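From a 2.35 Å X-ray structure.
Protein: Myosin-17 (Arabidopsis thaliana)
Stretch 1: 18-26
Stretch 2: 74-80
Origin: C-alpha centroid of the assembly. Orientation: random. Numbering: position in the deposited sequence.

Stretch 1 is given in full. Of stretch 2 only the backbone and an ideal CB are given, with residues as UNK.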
ATOM      1  N   CYS A  18      15.874   2.367 -26.123  1.00 68.02           N
ATOM      2  CA  CYS A  18      14.621   1.584 -26.302  1.00 68.11           C
ATOM      3  C   CYS A  18      13.779   1.619 -25.019  1.00 66.07           C
ATOM      4  O   CYS A  18      12.562   1.875 -25.124  1.00 67.04           O
ATOM      5  CB  CYS A  18      14.920   0.144 -26.699  1.00 69.26           C
ATOM      6  SG  CYS A  18      15.664   0.006 -28.345  1.00 74.76           S
ATOM      7  N   ILE A  19      14.397   1.373 -23.858  1.00 63.37           N
ATOM      8  CA  ILE A  19      13.693   1.263 -22.542  1.00 60.92           C
ATOM      9  C   ILE A  19      13.477   2.660 -21.939  1.00 59.74           C
ATOM     10  O   ILE A  19      12.752   2.745 -20.930  1.00 58.77           O
ATOM     11  CB  ILE A  19      14.431   0.310 -21.577  1.00 59.68           C
ATOM     12  CG1 ILE A  19      15.826   0.808 -21.191  1.00 59.46           C
ATOM     13  CG2 ILE A  19      14.479  -1.094 -22.159  1.00 59.39           C
ATOM     14  CD1 ILE A  19      16.392   0.148 -19.954  1.00 58.67           C
ATOM     15  N   SER A  20      14.066   3.710 -22.528  1.00 59.17           N
ATOM     16  CA  SER A  20      13.803   5.135 -22.183  1.00 58.92           C
ATOM     17  C   SER A  20      12.457   5.577 -22.772  1.00 59.63           C
ATOM     18  O   SER A  20      11.835   6.488 -22.197  1.00 60.72           O
ATOM     19  CB  SER A  20      14.917   6.038 -22.643  1.00 58.69           C
ATOM     20  OG  SER A  20      16.063   5.885 -21.819  1.00 58.29           O
ATOM     21  N   GLN A  21      12.038   4.963 -23.884  1.00 60.01           N
ATOM     22  CA  GLN A  21      10.730   5.216 -24.545  1.00 60.86           C
ATOM     23  C   GLN A  21       9.643   4.361 -23.884  1.00 59.41           C
ATOM     24  O   GLN A  21       9.988   3.352 -23.236  1.00 60.05           O
ATOM     25  CB  GLN A  21      10.796   4.863 -26.030  1.00 62.98           C
ATOM     26  CG  GLN A  21      11.798   5.687 -26.824  1.00 64.71           C
ATOM     27  CD  GLN A  21      12.046   5.097 -28.191  1.00 66.34           C
ATOM     28  OE1 GLN A  21      11.329   4.207 -28.644  1.00 67.06           O
ATOM     29  NE2 GLN A  21      13.074   5.593 -28.862  1.00 67.42           N
ATOM     30  N   ASN A  22       8.376   4.744 -24.067  1.00 57.63           N
ATOM     31  CA  ASN A  22       7.200   3.937 -23.650  1.00 56.83           C
ATOM     32  C   ASN A  22       7.031   2.780 -24.643  1.00 56.22           C
ATOM     33  O   ASN A  22       6.577   3.034 -25.776  1.00 56.44           O
ATOM     34  CB  ASN A  22       5.930   4.785 -23.550  1.00 57.07           C
ATOM     35  CG  ASN A  22       4.711   3.990 -23.126  1.00 57.39           C
ATOM     36  OD1 ASN A  22       4.809   2.809 -22.794  1.00 57.35           O
ATOM     37  ND2 ASN A  22       3.555   4.631 -23.132  1.00 57.90           N
ATOM     38  N   LEU A  23       7.391   1.562 -24.232  1.00 55.54           N
ATOM     39  CA  LEU A  23       7.209   0.326 -25.040  1.00 56.16           C
ATOM     40  C   LEU A  23       5.847  -0.304 -24.723  1.00 55.68           C
ATOM     41  O   LEU A  23       5.529  -1.339 -25.336  1.00 55.40           O
ATOM     42  CB  LEU A  23       8.358  -0.648 -24.752  1.00 56.17           C
ATOM     43  CG  LEU A  23       9.762  -0.120 -25.048  1.00 56.60           C
ATOM     44  CD1 LEU A  23      10.786  -1.243 -24.971  1.00 56.36           C
ATOM     45  CD2 LEU A  23       9.828   0.555 -26.412  1.00 57.49           C
ATOM     46  N   GLY A  24       5.076   0.300 -23.810  1.00 55.32           N
ATOM     47  CA  GLY A  24       3.708  -0.131 -23.467  1.00 55.53           C
ATOM     48  C   GLY A  24       3.656  -1.604 -23.103  1.00 55.84           C
ATOM     49  O   GLY A  24       4.584  -2.075 -22.420  1.00 55.93           O
ATOM     50  N   TYR A  25       2.613  -2.309 -23.548  1.00 57.22           N
ATOM     51  CA  TYR A  25       2.290  -3.702 -23.141  1.00 58.72           C
ATOM     52  C   TYR A  25       1.857  -4.503 -24.370  1.00 61.47           C
ATOM     53  O   TYR A  25       1.366  -3.900 -25.342  1.00 62.21           O
ATOM     54  CB  TYR A  25       1.223  -3.689 -22.041  1.00 58.39           C
ATOM     55  CG  TYR A  25       1.648  -2.914 -20.820  1.00 58.02           C
ATOM     56  CD1 TYR A  25       1.452  -1.544 -20.735  1.00 57.80           C
ATOM     57  CD2 TYR A  25       2.308  -3.540 -19.776  1.00 57.61           C
ATOM     58  CE1 TYR A  25       1.879  -0.822 -19.632  1.00 57.57           C
ATOM     59  CE2 TYR A  25       2.739  -2.834 -18.666  1.00 57.02           C
ATOM     60  CZ  TYR A  25       2.525  -1.471 -18.594  1.00 57.05           C
ATOM     61  OH  TYR A  25       2.949  -0.777 -17.500  1.00 57.23           O
ATOM     62  N   ASN A  26       2.058  -5.820 -24.324  1.00 64.35           N
ATOM     63  CA  ASN A  26       1.668  -6.775 -25.394  1.00 67.87           C
ATOM     64  C   ASN A  26       0.992  -7.975 -24.727  1.00 69.40           C
ATOM     65  O   ASN A  26       1.670  -8.688 -23.972  1.00 69.36           O
ATOM     66  CB  ASN A  26       2.865  -7.177 -26.257  1.00 68.94           C
ATOM     67  CG  ASN A  26       2.462  -7.926 -27.509  1.00 70.99           C
ATOM     68  OD1 ASN A  26       2.016  -9.068 -27.437  1.00 71.80           O
ATOM     69  ND2 ASN A  26       2.612  -7.291 -28.661  1.00 72.37           N
ATOM     70  N   UNK A  74       6.058   5.609 -12.529  1.00 51.54           N
ATOM     71  CA  UNK A  74       6.203   4.703 -11.354  1.00 50.26           C
ATOM     72  C   UNK A  74       5.372   3.434 -11.565  1.00 49.38           C
ATOM     73  O   UNK A  74       5.914   2.336 -11.349  1.00 49.86           O
ATOM     74  CB  UNK A  74       5.768   5.404 -10.066  1.00 50.26           C
ATOM     75  N   UNK A  75       4.101   3.582 -11.942  1.00 49.50           N
ATOM     76  CA  UNK A  75       3.168   2.464 -12.227  1.00 49.49           C
ATOM     77  C   UNK A  75       3.745   1.597 -13.351  1.00 49.22           C
ATOM     78  O   UNK A  75       3.669   0.351 -13.246  1.00 48.57           O
ATOM     79  CB  UNK A  75       1.784   2.987 -12.616  1.00 49.49           C
ATOM     80  N   UNK A  76       4.317   2.245 -14.373  1.00 49.25           N
ATOM     81  CA  UNK A  76       4.971   1.607 -15.545  1.00 49.23           C
ATOM     82  C   UNK A  76       6.137   0.733 -15.072  1.00 48.78           C
ATOM     83  O   UNK A  76       6.184  -0.460 -15.430  1.00 48.10           O
ATOM     84  CB  UNK A  76       5.469   2.661 -16.536  1.00 49.23           C
ATOM     85  N   UNK A  77       7.042   1.315 -14.279  1.00 48.81           N
ATOM     86  CA  UNK A  77       8.304   0.660 -13.835  1.00 48.42           C
ATOM     87  C   UNK A  77       8.045  -0.318 -12.683  1.00 47.79           C
ATOM     88  O   UNK A  77       8.899  -1.197 -12.474  1.00 47.09           O
ATOM     89  CB  UNK A  77       9.327   1.710 -13.396  1.00 48.42           C
ATOM     90  N   UNK A  78       6.920  -0.194 -11.977  1.00 48.03           N
ATOM     91  CA  UNK A  78       6.479  -1.224 -10.999  1.00 49.40           C
ATOM     92  C   UNK A  78       6.150  -2.515 -11.757  1.00 50.61           C
ATOM     93  O   UNK A  78       6.703  -3.572 -11.396  1.00 50.16           O
ATOM     94  CB  UNK A  78       5.264  -0.748 -10.200  1.00 49.40           C
ATOM     95  N   UNK A  79       5.287  -2.419 -12.774  1.00 52.87           N
ATOM     96  CA  UNK A  79       4.816  -3.560 -13.603  1.00 54.25           C
ATOM     97  C   UNK A  79       6.004  -4.231 -14.305  1.00 54.39           C
ATOM     98  O   UNK A  79       6.038  -5.476 -14.341  1.00 55.53           O
ATOM     99  CB  UNK A  79       3.792  -3.092 -14.639  1.00 54.25           C
ATOM    100  N   UNK A  80       6.947  -3.435 -14.821  1.00 53.45           N
ATOM    101  CA  UNK A  80       8.141  -3.921 -15.566  1.00 53.07           C
ATOM    102  C   UNK A  80       9.136  -4.580 -14.604  1.00 52.64           C
ATOM    103  O   UNK A  80       9.609  -5.691 -14.919  1.00 52.58           O
ATOM    104  CB  UNK A  80       8.821  -2.771 -16.312  1.00 53.07           C
TER

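Stretch 2 is helical throughout, with phi near -60 to -80° at every position, so the side chains fan out around one axis and only some can reach stretch 1. At position 74 the ideal CB has nothing of stretch 1 within 5.5 Å, and the visible atoms set no preference; the residue is Leu74, which makes no contact here. Position 75 is also unconstrained, its CB pointing sideways with no neighbour in that range. It is Ala75, whose carbonyl O, 4.5 Å from Tyr25 OH, comes nearer than its methyl.

Position 76 is the most informative. Its CB points sideways and lies 4.4 Å from Tyr25 OH, and beyond it stretch 1 offers the backbone N of Leu23 and the carbonyl O atoms of Ile19, Gln21 and Gly24. A long side chain with a polar end would suit: a Tyr hydroxyl could both accept from Leu23 N and donate, while Arg or Lys could only donate, to the carbonyl O atoms. The residue is Tyr76. With chi1 at -178° (t), its ring extends to the loop, and Leu23 N donates a hydrogen bond to Tyr76 OH at 3.2 Å and 150°. The same hydroxyl donates to water 1 (Tyr76 OH to water O, 2.8 Å), which in turn donates to the O atoms of Ile19 and Gln21. It accepts from water 2, which also donates to Gly24 O, so one hydroxyl is linked directly to Leu23 N and, through two waters, to three carbonyls. The Tyr25 ring lies obliquely beside it, centroids 6.0 Å apart and planes at 75°, with Tyr25 CZ 4.1 Å from Tyr76 CD1.

At position 77 CA-to-CB points away, and the nearest CA, that of Ile19, is distant. A small side chain would fall short; only a long one could reach Ile19. The span suits Trp best, and Phe or Met would at most approach Ile19 O. Trp77 does reach, with chi1 at -82° (m): its CH2 comes to 4.3 Å from Ile19 CB, and Ile19 O lies at the ring edge, 3.4 Å from CZ2.

Position 78 has no neighbour near its CB and is left open; Leu78 makes no contact.

Position 79 points toward stretch 1, its CB 3.8 Å from Tyr25 OH. Such proximity favours a small residue, Ala, Ser or Cys. Ser79 places OG 3.8 Å from Tyr25 CE2, and both hydroxyls are hydrogen-bonded elsewhere in the structure.

At position 80 the CB is sideways and remote, so many residues would fit, polar ones included. In Asn80, ND2 donates to Tyr76 O at 3.1 Å and weakly to water 2.

Stretch 2 (74-80) LAYWLSN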
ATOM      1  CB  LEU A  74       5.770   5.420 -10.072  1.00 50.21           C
ATOM      2  CG  LEU A  74       6.842   6.277  -9.398  1.00 49.88           C
ATOM      3  CD1 LEU A  74       6.218   7.198  -8.363  1.00 49.70           C
ATOM      4  CD2 LEU A  74       7.915   5.408  -8.761  1.00 49.41           C
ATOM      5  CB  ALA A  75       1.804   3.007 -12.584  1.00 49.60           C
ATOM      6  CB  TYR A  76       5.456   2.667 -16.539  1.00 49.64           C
ATOM      7  CG  TYR A  76       6.092   2.102 -17.784  1.00 50.32           C
ATOM      8  CD1 TYR A  76       5.321   1.511 -18.774  1.00 51.12           C
ATOM      9  CD2 TYR A  76       7.464   2.147 -17.973  1.00 49.86           C
ATOM     10  CE1 TYR A  76       5.896   0.981 -19.920  1.00 51.10           C
ATOM     11  CE2 TYR A  76       8.055   1.622 -19.113  1.00 50.31           C
ATOM     12  CZ  TYR A  76       7.269   1.037 -20.090  1.00 50.86           C
ATOM     13  OH  TYR A  76       7.843   0.517 -21.214  1.00 51.05           O
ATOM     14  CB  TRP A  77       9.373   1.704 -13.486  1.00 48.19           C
ATOM     15  CG  TRP A  77      10.094   2.197 -14.700  1.00 48.41           C
ATOM     16  CD1 TRP A  77      10.176   3.480 -15.155  1.00 48.69           C
ATOM     17  CD2 TRP A  77      10.804   1.388 -15.652  1.00 48.44           C
ATOM     18  NE1 TRP A  77      10.909   3.529 -16.311  1.00 49.03           N
ATOM     19  CE2 TRP A  77      11.305   2.260 -16.642  1.00 48.69           C
ATOM     20  CE3 TRP A  77      11.072   0.018 -15.760  1.00 48.60           C
ATOM     21  CZ2 TRP A  77      12.059   1.801 -17.720  1.00 49.16           C
ATOM     22  CZ3 TRP A  77      11.821  -0.435 -16.824  1.00 48.52           C
ATOM     23  CH2 TRP A  77      12.306   0.447 -17.789  1.00 48.93           C
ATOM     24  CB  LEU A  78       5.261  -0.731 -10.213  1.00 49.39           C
ATOM     25  CG  LEU A  78       4.730  -1.723  -9.178  1.00 49.49           C
ATOM     26  CD1 LEU A  78       5.549  -1.655  -7.901  1.00 49.61           C
ATOM     27  CD2 LEU A  78       3.259  -1.479  -8.887  1.00 49.87           C
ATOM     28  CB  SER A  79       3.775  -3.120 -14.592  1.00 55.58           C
ATOM     29  OG  SER A  79       3.124  -4.243 -15.169  1.00 57.00           O
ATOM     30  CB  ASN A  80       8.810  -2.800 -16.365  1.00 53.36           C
ATOM     31  CG  ASN A  80       8.235  -2.673 -17.758  1.00 53.88           C
ATOM     32  OD1 ASN A  80       8.541  -3.484 -18.629  1.00 55.06           O
ATOM     33  ND2 ASN A  80       7.386  -1.681 -17.973  1.00 54.04           N
TER
HETATM   34  O   HOH W   1      10.464   1.298 -21.580  1.00 56.11           O
HETATM   35  O   HOH W   2       6.901  -1.901 -21.313  1.00 45.62           O
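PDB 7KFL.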